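Local coordinates for protein murein peptide amidase A (Escherichia coli O157:H7, PDB 5HXD) that probably hydrolyses the gamma-D-glutamyl-diaminopimelate amide bond of the murein tripeptide, using one zinc ion per subunit, during peptidoglycan degradation, at residues I163-H168 against H205-E210; S41-A46 against A151-F156. All blocks are in the same frame, centred on the assembly; numbering follows the deposited sequence.

How the contacts relate
Contacts 1 and 2 lie side by side in the mixed sheet of the chain, their centres about 10 Å apart. Across the sheet the strands run 43-45, 153-157, 206-210 and 162-164, so contact 2 pairs the first two and contact 1 the last two. Along the chain, contact 2 closes before contact 1 opens. The seam between them is probably hydrogen-bonded, with Val-153 N 2.8 Å from His-205 O, and Ala-209 and Phe-156 pack against each other there. Contact 1 holds Glu-210, the predicted proton donor/acceptor, while the strand 153-157 of contact 2 ends at His-157, a predicted zinc ligand; the shared sheet thus brings two parts of the active site together.

Contact 1 (I163-H168 against H205-E210); sequences IEDPRH and HCITAE
His-205 is held by two residues of one turn: Asp-165 bonds to its ring edge and Arg-167 lies across a ring face. NE2 donates to Asp-165 OD1 at 2.8 Å, with the oxygen close to the ring plane. A chi1 of -167°, anti to the backbone N, puts CG of Asp-165 in the plane of the ring at its NE2 edge. OD1 also accepts from Arg-167 N, an Asx turn inside the type I turn 165-168; the two donors reach it from opposite faces of the carboxylate plane. Ser-169 bonds the other oxygen, OD2, so both ends of the carboxylate are fixed. The Arg-167 chain bends at chi2 and chi3, and its guanidinium runs nearly parallel to the imidazole (10° between planes): NE sits 3.5 Å above the ring, offset toward the rim, while His-205 CB lies over the guanidinium centre.

Beyond the turn the backbones pair as antiparallel strands. Glu-164 N donates to Thr-208 O (2.7 Å), and Thr-208 N returns a longer bond to Glu-164 O (3.3 Å). On the face that carries Glu-164 and Thr-208, Thr-208 OG1 lies beside the Glu-164 carboxylate without bonding to it. Glu-164 OE2 and OE2 of the predicted catalytic Glu-210, two acceptors in nearly coplanar groups, lie 3.5 Å apart without a bond between them. On the other face Ile-163 and Ala-209 meet through apolar groups. Ile-163 CD1 lies 3.7 Å from Ala-209 CB, while its CG2 branch touches CG2 of Ile-207.

Leu-175 of helix 170-178 packs on both Ile-163 and Ile-207. Strand 206-210 lies between strands 153-157 and 162-164, and strand 162-164 bonds in turn to strand 183-184.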
# COMPACT_ATOMS: atom_id res chain seq x y z
N ILE A 163 10.52 16.54 -8.94
CA ILE A 163 11.61 15.67 -9.37
C ILE A 163 12.93 16.16 -8.81
O ILE A 163 13.40 17.24 -9.18
CB ILE A 163 11.72 15.61 -10.91
CG1 ILE A 163 10.38 15.21 -11.54
CG2 ILE A 163 12.83 14.64 -11.33
CD1 ILE A 163 9.92 13.85 -11.15
N GLU A 164 13.55 15.39 -7.91
CA GLU A 164 14.80 15.81 -7.29
C GLU A 164 16.01 15.20 -7.98
O GLU A 164 16.41 14.09 -7.63
CB GLU A 164 14.84 15.43 -5.83
CG GLU A 164 13.70 15.98 -5.03
CD GLU A 164 13.64 15.38 -3.66
OE1 GLU A 164 14.66 15.43 -2.94
OE2 GLU A 164 12.56 14.85 -3.31
N ASP A 165 16.59 15.91 -8.93
CA ASP A 165 17.78 15.43 -9.62
C ASP A 165 18.99 16.24 -9.23
O ASP A 165 19.16 17.37 -9.70
CB ASP A 165 17.59 15.48 -11.14
CG ASP A 165 18.65 14.70 -11.88
OD1 ASP A 165 19.72 14.46 -11.29
OD2 ASP A 165 18.43 14.32 -13.05
N PRO A 166 19.84 15.66 -8.37
CA PRO A 166 21.09 16.26 -7.86
C PRO A 166 22.10 16.57 -8.96
O PRO A 166 23.04 17.34 -8.73
CB PRO A 166 21.64 15.19 -6.90
CG PRO A 166 21.01 13.90 -7.36
CD PRO A 166 19.66 14.27 -7.91
N ARG A 167 21.91 15.98 -10.13
CA ARG A 167 22.80 16.24 -11.26
C ARG A 167 22.24 17.26 -12.24
O ARG A 167 23.00 17.86 -13.01
CB ARG A 167 23.11 14.93 -12.00
CG ARG A 167 24.54 14.46 -11.81
CD ARG A 167 24.64 13.05 -11.24
NE ARG A 167 25.02 12.08 -12.27
CZ ARG A 167 25.76 11.00 -12.06
NH1 ARG A 167 26.23 10.75 -10.84
NH2 ARG A 167 26.05 10.18 -13.06
N HIS A 168 20.92 17.46 -12.19
CA HIS A 168 20.17 18.20 -13.22
C HIS A 168 20.56 17.68 -14.60
O HIS A 168 21.24 18.36 -15.37
CB HIS A 168 20.43 19.71 -13.13
CG HIS A 168 19.53 20.52 -14.00
ND1 HIS A 168 19.92 21.01 -15.24
CD2 HIS A 168 18.25 20.94 -13.84
CE1 HIS A 168 18.93 21.68 -15.79
NE2 HIS A 168 17.90 21.66 -14.96
N HIS A 205 24.03 7.47 -9.94
CA HIS A 205 23.04 8.53 -10.11
C HIS A 205 21.67 8.11 -9.61
O HIS A 205 21.03 7.24 -10.22
CB HIS A 205 22.94 8.96 -11.58
CG HIS A 205 22.03 10.13 -11.80
ND1 HIS A 205 21.34 10.32 -12.99
CD2 HIS A 205 21.69 11.17 -11.01
CE1 HIS A 205 20.62 11.42 -12.91
NE2 HIS A 205 20.82 11.97 -11.72
N CYS A 206 21.23 8.72 -8.50
CA CYS A 206 19.89 8.53 -7.94
C CYS A 206 19.03 9.80 -8.11
O CYS A 206 19.49 10.94 -7.90
CB CYS A 206 19.95 8.15 -6.45
SG CYS A 206 18.31 7.94 -5.60
N ILE A 207 17.78 9.58 -8.52
CA ILE A 207 16.81 10.64 -8.70
C ILE A 207 15.61 10.27 -7.87
O ILE A 207 15.06 9.18 -8.05
CB ILE A 207 16.37 10.78 -10.17
CG1 ILE A 207 17.44 11.45 -11.02
CG2 ILE A 207 15.09 11.59 -10.28
CD1 ILE A 207 17.01 11.63 -12.47
N THR A 208 15.18 11.13 -6.96
CA THR A 208 13.91 10.86 -6.31
C THR A 208 12.80 11.64 -7.01
O THR A 208 12.87 12.86 -7.18
CB THR A 208 13.93 11.17 -4.79
OG1 THR A 208 14.34 12.52 -4.58
CG2 THR A 208 14.90 10.24 -4.08
N ALA A 209 11.80 10.90 -7.48
CA ALA A 209 10.62 11.48 -8.09
C ALA A 209 9.49 11.49 -7.08
O ALA A 209 8.89 10.44 -6.82
CB ALA A 209 10.22 10.68 -9.33
N GLU A 210 9.18 12.66 -6.52
CA GLU A 210 8.09 12.77 -5.53
C GLU A 210 6.74 13.07 -6.18
O GLU A 210 6.53 14.16 -6.72
CB GLU A 210 8.40 13.84 -4.50
CG GLU A 210 9.63 13.58 -3.69
CD GLU A 210 9.29 13.08 -2.32
OE1 GLU A 210 8.14 12.65 -2.13
OE2 GLU A 210 10.17 13.13 -1.43

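Contact 2 (S41-A46 against A151-F156)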
# COMPACT_ATOMS: atom_id res chain seq x y z
N SER A 41 20.64 0.01 -18.96
CA SER A 41 19.61 -0.41 -18.02
C SER A 41 19.79 0.27 -16.69
O SER A 41 20.89 0.25 -16.12
CB SER A 41 19.63 -1.92 -17.83
OG SER A 41 18.98 -2.55 -18.90
N GLY A 42 18.71 0.90 -16.24
CA GLY A 42 18.66 1.58 -14.97
C GLY A 42 17.70 0.88 -14.03
O GLY A 42 17.22 -0.21 -14.32
N LEU A 43 17.41 1.52 -12.90
CA LEU A 43 16.57 0.88 -11.88
C LEU A 43 15.40 1.78 -11.50
O LEU A 43 15.59 2.98 -11.24
CB LEU A 43 17.42 0.54 -10.64
CG LEU A 43 16.79 -0.16 -9.44
CD1 LEU A 43 15.96 -1.37 -9.85
CD2 LEU A 43 17.90 -0.58 -8.49
N ILE A 44 14.20 1.21 -11.48
CA ILE A 44 13.03 1.98 -11.04
C ILE A 44 12.44 1.38 -9.76
O ILE A 44 12.14 0.19 -9.68
CB ILE A 44 11.96 2.08 -12.15
CG1 ILE A 44 12.60 2.59 -13.44
CG2 ILE A 44 10.85 3.04 -11.73
CD1 ILE A 44 11.88 2.15 -14.70
N LEU A 45 12.30 2.23 -8.77
CA LEU A 45 12.12 1.81 -7.39
C LEU A 45 10.85 2.41 -6.85
O LEU A 45 10.47 3.52 -7.27
CB LEU A 45 13.31 2.29 -6.55
CG LEU A 45 14.15 1.40 -5.65
CD1 LEU A 45 14.66 0.19 -6.38
CD2 LEU A 45 15.31 2.23 -5.15
N ALA A 46 10.20 1.72 -5.91
CA ALA A 46 9.05 2.29 -5.23
C ALA A 46 8.81 1.66 -3.86
O ALA A 46 9.42 0.65 -3.50
CB ALA A 46 7.83 2.14 -6.09
N ALA A 151 22.59 1.60 -14.47
CA ALA A 151 23.06 2.87 -15.03
C ALA A 151 22.67 4.05 -14.14
O ALA A 151 23.37 5.06 -14.08
CB ALA A 151 22.49 3.06 -16.42
N TRP A 152 21.54 3.90 -13.45
CA TRP A 152 20.99 4.92 -12.57
C TRP A 152 19.82 4.34 -11.77
O TRP A 152 19.46 3.17 -11.95
CB TRP A 152 20.54 6.13 -13.37
CG TRP A 152 19.79 5.79 -14.63
CD1 TRP A 152 20.28 5.78 -15.90
CD2 TRP A 152 18.41 5.40 -14.72
NE1 TRP A 152 19.29 5.42 -16.79
CE2 TRP A 152 18.14 5.18 -16.09
CE3 TRP A 152 17.38 5.23 -13.79
CZ2 TRP A 152 16.88 4.79 -16.54
CZ3 TRP A 152 16.14 4.84 -14.23
CH2 TRP A 152 15.89 4.63 -15.60
N VAL A 153 19.24 5.14 -10.88
CA VAL A 153 18.09 4.73 -10.10
C VAL A 153 17.07 5.86 -10.00
O VAL A 153 17.42 6.96 -9.63
CB VAL A 153 18.51 4.31 -8.65
CG1 VAL A 153 17.30 3.75 -7.85
CG2 VAL A 153 19.62 3.28 -8.69
N VAL A 154 15.81 5.58 -10.34
CA VAL A 154 14.72 6.49 -9.99
C VAL A 154 13.89 5.89 -8.84
O VAL A 154 13.34 4.79 -8.96
CB VAL A 154 13.78 6.80 -11.18
CG1 VAL A 154 12.55 7.55 -10.69
CG2 VAL A 154 14.50 7.61 -12.25
N SER A 155 13.82 6.62 -7.73
CA SER A 155 13.08 6.17 -6.55
C SER A 155 11.88 7.07 -6.29
O SER A 155 12.04 8.25 -5.99
CB SER A 155 13.99 6.14 -5.33
OG SER A 155 13.22 6.15 -4.15
N PHE A 156 10.68 6.51 -6.41
CA PHE A 156 9.44 7.26 -6.23
C PHE A 156 8.98 7.38 -4.78
O PHE A 156 9.01 6.39 -4.06
CB PHE A 156 8.33 6.61 -7.05
CG PHE A 156 8.49 6.80 -8.50
CD1 PHE A 156 7.90 7.87 -9.13
CD2 PHE A 156 9.26 5.93 -9.24
CE1 PHE A 156 8.08 8.08 -10.47
CE2 PHE A 156 9.43 6.12 -10.59
CZ PHE A 156 8.84 7.20 -11.20
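CA of Gly-42 lies over one face of the Trp-152 indole, 3.8 Å from the centroid of its six-membered ring and only 9° off the ring normal, a CH-pi contact. Trp-152 CG sits between its own backbone N and carbonyl carbon (chi1 44°), and the ring extends over the neighbouring backbone; Gly-42, having no side chain, meets it directly. Ile-44 CG1 comes to the edge of the indole, and His-73 stacks on Trp-152 edge-to-face.

Beyond this the packing stays dense. Ile-44 and Phe-156 lie side by side, with CG2 of the isoleucine 3.6 Å from ring atom CE2, and Leu-45 O also meets the Phe-156 ring at its edge. On the face of Leu-43 and Leu-45, Leu-45 CD2 reaches Val-153 CG1 at 3.7 Å and Leu-43 CB touches Val-153 CG2. Leu-43 and Leu-45 each use both N and O to bond the facing backbone.

Toward solvent, at partly exposed Ala-151, the contact rests on the backbone bond from Ala-151 N to Ser-41 O (2.7 Å), with the methyl CB against the same oxygen.

Strands 43-45 and 153-156 run parallel, their axes 10° apart; with helix 53-65 packed on Ile-44 and Ala-46, they belong to the alpha/beta fold of M14 zinc carboxypeptidases. The predicted zinc ligands follow the strands: His-49 and Glu-52, the family's HxxE motif, after 43-45, and His-157 at the end of 153-157.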